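Local coordinates for protein pertussis toxin-like subunit ArtA (PDB 4Z9D) that probably transfers ADP-ribose from NAD to trimeric G proteins, as the enzymatic A subunit of a pertussis-like AB5 toxin, at residues L57-N62 with M113-D118; Q92-Y97 with P169-P174. The protein carries 2 engineered substitutions. All coordinates share one frame; numbering follows the deposited sequence.

Interaction 1. Residues L57-N62 with M113-D118. Engineered in segment 113-118: Asp116 (natural residue Gln), Asp118 (natural residue Glu).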
loop_
_atom_site.group_PDB
_atom_site.type_symbol
_atom_site.label_atom_id
_atom_site.label_comp_id
_atom_site.label_asym_id
_atom_site.label_seq_id
_atom_site.Cartn_x
_atom_site.Cartn_y
_atom_site.Cartn_z
ATOM N N LEU A 57 4.720 3.498 -9.725
ATOM C CA LEU A 57 4.796 4.934 -9.513
ATOM C C LEU A 57 3.616 5.632 -10.180
ATOM O O LEU A 57 2.997 6.539 -9.613
ATOM C CB LEU A 57 6.108 5.476 -10.088
ATOM C CG LEU A 57 6.276 6.994 -10.082
ATOM C CD1 LEU A 57 6.374 7.509 -8.651
ATOM C CD2 LEU A 57 7.486 7.431 -10.902
ATOM N N ILE A 58 3.279 5.152 -11.368
ATOM C CA ILE A 58 2.176 5.721 -12.130
ATOM C C ILE A 58 0.887 5.594 -11.342
ATOM O O ILE A 58 0.103 6.547 -11.265
ATOM C CB ILE A 58 2.035 5.036 -13.501
ATOM C CG1 ILE A 58 3.149 5.528 -14.422
ATOM C CG2 ILE A 58 0.659 5.320 -14.104
ATOM C CD1 ILE A 58 3.410 4.642 -15.617
ATOM N N GLU A 59 0.673 4.420 -10.746
ATOM C CA GLU A 59 -0.497 4.192 -9.904
ATOM C C GLU A 59 -0.565 5.116 -8.696
ATOM O O GLU A 59 -1.660 5.489 -8.283
ATOM C CB GLU A 59 -0.564 2.735 -9.422
ATOM C CG GLU A 59 -1.037 1.752 -10.499
ATOM C CD GLU A 59 -1.231 0.330 -9.978
ATOM O OE1 GLU A 59 -0.984 0.099 -8.772
ATOM O OE2 GLU A 59 -1.639 -0.550 -10.778
ATOM N N THR A 60 0.577 5.467 -8.103
ATOM C CA THR A 60 0.542 6.337 -6.917
ATOM C C THR A 60 -0.082 7.707 -7.202
ATOM O O THR A 60 -0.809 8.242 -6.359
ATOM C CB THR A 60 1.932 6.568 -6.306
ATOM O OG1 THR A 60 2.761 7.300 -7.221
ATOM C CG2 THR A 60 2.575 5.240 -5.964
ATOM N N TYR A 61 0.236 8.298 -8.354
ATOM C CA TYR A 61 -0.375 9.584 -8.704
ATOM C C TYR A 61 -1.898 9.504 -8.803
ATOM O O TYR A 61 -2.617 10.445 -8.427
ATOM C CB TYR A 61 0.195 10.111 -10.020
ATOM C CG TYR A 61 1.631 10.537 -9.904
ATOM C CD1 TYR A 61 1.970 11.715 -9.247
ATOM C CD2 TYR A 61 2.651 9.756 -10.429
ATOM C CE1 TYR A 61 3.290 12.119 -9.133
ATOM C CE2 TYR A 61 3.979 10.148 -10.319
ATOM C CZ TYR A 61 4.288 11.329 -9.670
ATOM O OH TYR A 61 5.600 11.717 -9.558
ATOM N N ASN A 62 -2.387 8.389 -9.325
ATOM C CA ASN A 62 -3.821 8.196 -9.495
ATOM C C ASN A 62 -4.531 7.952 -8.178
ATOM O O ASN A 62 -5.639 8.432 -7.962
ATOM C CB ASN A 62 -4.086 7.041 -10.448
ATOM C CG ASN A 62 -3.689 7.365 -11.878
ATOM O OD1 ASN A 62 -3.635 8.536 -12.280
ATOM N ND2 ASN A 62 -3.409 6.324 -12.659
ATOM N N MET A 113 -7.622 -5.657 -10.583
ATOM C CA MET A 113 -6.369 -6.323 -10.169
ATOM C C MET A 113 -5.501 -6.714 -11.359
ATOM O O MET A 113 -4.449 -7.334 -11.205
ATOM C CB MET A 113 -6.662 -7.594 -9.361
ATOM C CG MET A 113 -7.502 -7.410 -8.121
ATOM S SD MET A 113 -7.571 -8.941 -7.138
ATOM C CE MET A 113 -8.328 -10.095 -8.280
ATOM N N ARG A 114 -5.961 -6.324 -12.539
ATOM C CA ARG A 114 -5.402 -6.799 -13.801
ATOM C C ARG A 114 -3.910 -6.546 -13.997
ATOM O O ARG A 114 -3.213 -7.376 -14.593
ATOM C CB ARG A 114 -6.163 -6.159 -14.959
ATOM C CG ARG A 114 -6.561 -7.118 -16.056
ATOM C CD ARG A 114 -7.176 -6.325 -17.201
ATOM N NE ARG A 114 -6.275 -5.250 -17.590
ATOM C CZ ARG A 114 -5.540 -5.255 -18.696
ATOM N NH1 ARG A 114 -5.624 -6.268 -19.548
ATOM N NH2 ARG A 114 -4.739 -4.236 -18.953
ATOM N N GLU A 115 -3.413 -5.419 -13.502
ATOM C CA GLU A 115 -2.033 -5.043 -13.790
ATOM C C GLU A 115 -1.058 -5.626 -12.769
ATOM O O GLU A 115 0.152 -5.484 -12.915
ATOM C CB GLU A 115 -1.921 -3.520 -13.847
ATOM C CG GLU A 115 -2.173 -2.956 -15.234
ATOM C CD GLU A 115 -2.364 -1.456 -15.208
ATOM O OE1 GLU A 115 -3.398 -1.012 -14.656
ATOM O OE2 GLU A 115 -1.494 -0.725 -15.733
ATOM N N ASP A 116 -1.602 -6.294 -11.755
ATOM C CA ASP A 116 -0.802 -7.033 -10.773
ATOM C C ASP A 116 0.276 -6.239 -10.036
ATOM O O ASP A 116 1.338 -6.780 -9.723
ATOM C CB ASP A 116 -0.125 -8.223 -11.459
ATOM C CG ASP A 116 -1.115 -9.223 -12.002
ATOM O OD1 ASP A 116 -2.255 -9.290 -11.479
ATOM O OD2 ASP A 116 -0.755 -9.930 -12.968
ATOM N N ASN A 117 -0.003 -4.987 -9.705
ATOM C CA ASN A 117 0.965 -4.182 -8.957
ATOM C C ASN A 117 0.690 -4.112 -7.463
ATOM O O ASN A 117 1.465 -3.516 -6.716
ATOM C CB ASN A 117 1.007 -2.777 -9.534
ATOM C CG ASN A 117 1.440 -2.771 -10.978
ATOM O OD1 ASN A 117 2.377 -3.478 -11.352
ATOM N ND2 ASN A 117 0.733 -2.017 -11.808
ATOM N N ASP A 118 -0.403 -4.719 -7.020
ATOM C CA ASP A 118 -0.744 -4.661 -5.601
ATOM C C ASP A 118 0.093 -5.597 -4.753
ATOM O O ASP A 118 0.256 -6.775 -5.079
ATOM C CB ASP A 118 -2.221 -4.979 -5.374
ATOM C CG ASP A 118 -3.137 -3.946 -5.989
ATOM O OD1 ASP A 118 -3.268 -2.863 -5.377
ATOM O OD2 ASP A 118 -3.731 -4.215 -7.060
HETATM O O HOH W 1 -2.481 -3.548 -9.857
#
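Asn117 gives its side-chain ND2 to Glu59 OE2 across 3.0 Å. The N-H points almost straight at the oxygen, at 173°. The donor lies above the carboxylate plane of Glu59, while the oxygen lies close to the amide plane of Asn117. The two flat groups are steeply turned, their planes 67° apart. Asn117 CB also comes obliquely against the carboxylate, 3.6 Å from Glu59 OE1. In Glu59, CG stands beside the backbone N (chi1 -76°) and the chain runs extended beyond it, which carries the carboxylate from the first turn of helix 57-68 out to the loop. The other oxygen, OE1, is held by the hydroxyl of Thr54, so each carboxylate oxygen has its own protein partner.

The loop begins with a type I turn from Met113 to Asp116, closed by a 3.1 Å bond from Asp116 N to Met113 O. It then enters strand 118-122. Natural Gln116, Asn117 and Glu118 fit the Gln-X-Glu motif of the ARTT loop in ADP-ribosyltransferases; here Asp116 and Asp118 are engineered. Asp118 touches the bound NAD, and the side chain of Glu59 lies about 6 Å from it.

A water joins the same two residues. It accepts from Asn117 N at 2.9 Å. It can donate to Glu59 OE2 (3.2 Å) and to Asp118 OD2 (3.1 Å). Not every acceptor around it can receive a proton at once. The backbone of Asn117 is also bonded to Thr55, so the residue is held at both main chain and side chain. Glu115 approaches at the exposed edge of the contact. Its OE1 comes 4.3 Å from Glu59 OE2, a like-charge pair that the Asn117 amide may partly offset.

Interaction 2. Residues Q92-Y97 with P169-P174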
loop_
_atom_site.group_PDB
_atom_site.type_symbol
_atom_site.label_atom_id
_atom_site.label_comp_id
_atom_site.label_asym_id
_atom_site.label_seq_id
_atom_site.Cartn_x
_atom_site.Cartn_y
_atom_site.Cartn_z
ATOM N N GLN A 92 -1.634 -11.908 -5.829
ATOM C CA GLN A 92 -2.119 -12.910 -6.775
ATOM C C GLN A 92 -2.147 -14.368 -6.253
ATOM O O GLN A 92 -3.136 -15.066 -6.471
ATOM C CB GLN A 92 -1.287 -12.828 -8.062
ATOM C CG GLN A 92 -1.746 -13.734 -9.177
ATOM C CD GLN A 92 -0.922 -13.527 -10.444
ATOM O OE1 GLN A 92 -1.224 -12.649 -11.254
ATOM N NE2 GLN A 92 0.123 -14.335 -10.617
ATOM N N PRO A 93 -1.074 -14.847 -5.583
ATOM C CA PRO A 93 -1.148 -16.221 -5.071
ATOM C C PRO A 93 -2.286 -16.413 -4.078
ATOM O O PRO A 93 -2.887 -17.497 -4.000
ATOM C CB PRO A 93 0.208 -16.417 -4.382
ATOM C CG PRO A 93 1.116 -15.469 -5.107
ATOM C CD PRO A 93 0.265 -14.266 -5.370
ATOM N N SER A 94 -2.575 -15.371 -3.310
ATOM C CA SER A 94 -3.653 -15.471 -2.330
ATOM C C SER A 94 -5.007 -15.419 -3.018
ATOM O O SER A 94 -5.927 -16.148 -2.640
ATOM C CB SER A 94 -3.541 -14.372 -1.279
ATOM O OG SER A 94 -2.401 -14.589 -0.464
ATOM N N VAL A 95 -5.126 -14.578 -4.038
ATOM C CA VAL A 95 -6.371 -14.504 -4.803
ATOM C C VAL A 95 -6.636 -15.856 -5.479
ATOM O O VAL A 95 -7.772 -16.333 -5.508
ATOM C CB VAL A 95 -6.323 -13.359 -5.843
ATOM C CG1 VAL A 95 -7.419 -13.521 -6.888
ATOM C CG2 VAL A 95 -6.434 -11.995 -5.139
ATOM N N ASN A 96 -5.583 -16.479 -6.002
ATOM C CA ASN A 96 -5.709 -17.816 -6.587
ATOM C C ASN A 96 -6.123 -18.861 -5.549
ATOM O O ASN A 96 -6.922 -19.749 -5.834
ATOM C CB ASN A 96 -4.408 -18.244 -7.262
ATOM C CG ASN A 96 -4.118 -17.454 -8.529
ATOM O OD1 ASN A 96 -4.968 -16.705 -9.020
ATOM N ND2 ASN A 96 -2.915 -17.631 -9.075
ATOM N N TYR A 97 -5.527 -18.793 -4.366
ATOM C CA TYR A 97 -5.898 -19.694 -3.285
ATOM C C TYR A 97 -7.353 -19.519 -2.839
ATOM O O TYR A 97 -8.082 -20.493 -2.699
ATOM C CB TYR A 97 -4.951 -19.500 -2.107
ATOM C CG TYR A 97 -5.345 -20.272 -0.868
ATOM C CD1 TYR A 97 -5.076 -21.626 -0.766
ATOM C CD2 TYR A 97 -5.932 -19.632 0.222
ATOM C CE1 TYR A 97 -5.417 -22.347 0.382
ATOM C CE2 TYR A 97 -6.265 -20.334 1.380
ATOM C CZ TYR A 97 -6.007 -21.697 1.446
ATOM O OH TYR A 97 -6.331 -22.415 2.575
ATOM N N PRO A 169 -0.605 -16.249 5.090
ATOM C CA PRO A 169 -1.069 -17.197 6.106
ATOM C C PRO A 169 -2.268 -16.668 6.879
ATOM O O PRO A 169 -2.496 -15.456 6.915
ATOM C CB PRO A 169 0.146 -17.375 7.028
ATOM C CG PRO A 169 1.090 -16.305 6.681
ATOM C CD PRO A 169 0.783 -15.811 5.311
ATOM N N GLN A 170 -3.029 -17.584 7.461
ATOM C CA GLN A 170 -4.143 -17.243 8.339
ATOM C C GLN A 170 -5.189 -16.357 7.656
ATOM O O GLN A 170 -5.801 -15.496 8.300
ATOM C CB GLN A 170 -3.622 -16.556 9.618
ATOM C CG GLN A 170 -2.706 -17.443 10.484
ATOM C CD GLN A 170 -1.224 -17.107 10.367
ATOM O OE1 GLN A 170 -0.851 -15.947 10.169
ATOM N NE2 GLN A 170 -0.366 -18.128 10.494
ATOM N N LEU A 171 -5.408 -16.567 6.360
ATOM C CA LEU A 171 -6.452 -15.823 5.650
ATOM C C LEU A 171 -7.848 -16.165 6.184
ATOM O O LEU A 171 -8.111 -17.305 6.573
ATOM C CB LEU A 171 -6.399 -16.091 4.142
ATOM C CG LEU A 171 -5.293 -15.413 3.324
ATOM C CD1 LEU A 171 -5.242 -15.990 1.920
ATOM C CD2 LEU A 171 -5.541 -13.909 3.252
ATOM N N VAL A 172 -8.748 -15.186 6.164
ATOM C CA VAL A 172 -10.151 -15.455 6.461
ATOM C C VAL A 172 -10.863 -15.918 5.190
ATOM O O VAL A 172 -10.806 -15.260 4.164
ATOM C CB VAL A 172 -10.863 -14.222 7.026
ATOM C CG1 VAL A 172 -12.318 -14.558 7.329
ATOM C CG2 VAL A 172 -10.171 -13.750 8.285
ATOM N N VAL A 173 -11.510 -17.075 5.270
ATOM C CA VAL A 173 -12.222 -17.659 4.145
ATOM C C VAL A 173 -13.639 -17.919 4.612
ATOM O O VAL A 173 -13.905 -18.940 5.247
ATOM C CB VAL A 173 -11.585 -18.978 3.677
ATOM C CG1 VAL A 173 -12.360 -19.555 2.493
ATOM C CG2 VAL A 173 -10.135 -18.768 3.294
ATOM N N PRO A 174 -14.551 -16.982 4.321
ATOM C CA PRO A 174 -15.946 -17.066 4.780
ATOM C C PRO A 174 -16.688 -18.266 4.201
ATOM O O PRO A 174 -16.513 -18.516 3.010
ATOM C CB PRO A 174 -16.568 -15.752 4.276
ATOM C CG PRO A 174 -15.395 -14.875 3.871
ATOM C CD PRO A 174 -14.330 -15.825 3.437
#
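Leu171 reaches helix 92-100 with one methyl. Its CD1 comes 4.0 Å from both CB and OG of Ser94, and 4.1 Å from Tyr97 CD2. The methyl thus rests between two residues one turn apart on the helix. The side chains of Tyr97 and Leu171 run past each other in opposite directions, and the methyl meets the ring obliquely. In Tyr97, CG lies anti to the backbone N (chi1 173°), which turns the ring toward the leucine. Val173 adds a looser approach further along the loop. Leu32 of helix 32-37 touches both Ser94 and Leu171, so the apolar packing extends to a second helix.

The polar groups find their partners outside the two segments. Ser94 OG pairs with the backbone N of Ile168, just before the segment 169-174. The hydroxyl of Tyr97 is hydrogen-bonded to Arg101, just past the end of helix 92-100. On the loop side, Pro169 O receives a bond from the guanidinium of Arg30, and the backbone of Val172 is bonded to that of Arg30.

Within the helix, Tyr97 N bonds to Pro93 O at 3.0 Å and Asn96 N to Gln92 O at 2.9 Å. These are the usual bonds of its first turns.

The contact lays the C-terminal tail of the modelled chain against helix 92-100, well away from NAD. No hydrogen bond joins the two segments directly. Between them the contact is van der Waals packing of Leu171, and direct polar linkage of helix to tail comes one residue before 169-174, where Ser94 OG bonds Ile168 N.

Overall arrangement
From the N terminus, the chain first meets 57-62 at the start of helix 57-68, then 92-97 at the start of helix 92-100. Segment 113-118 follows and closes interaction 1 over 50 intervening residues. Segment 169-174 closes interaction 2 over 71. The segments alternate, so the two loops cross rather than nest. Interaction 1 ties helix 57-68 to the entry of strand 118-122, the middle strand of the three-stranded sheet, near NAD. Interaction 2 ties the C-terminal tail to helix 92-100. Their centres are 21 Å apart, yet they meet where Met113 CE packs 3.8 Å from Val95 CG1.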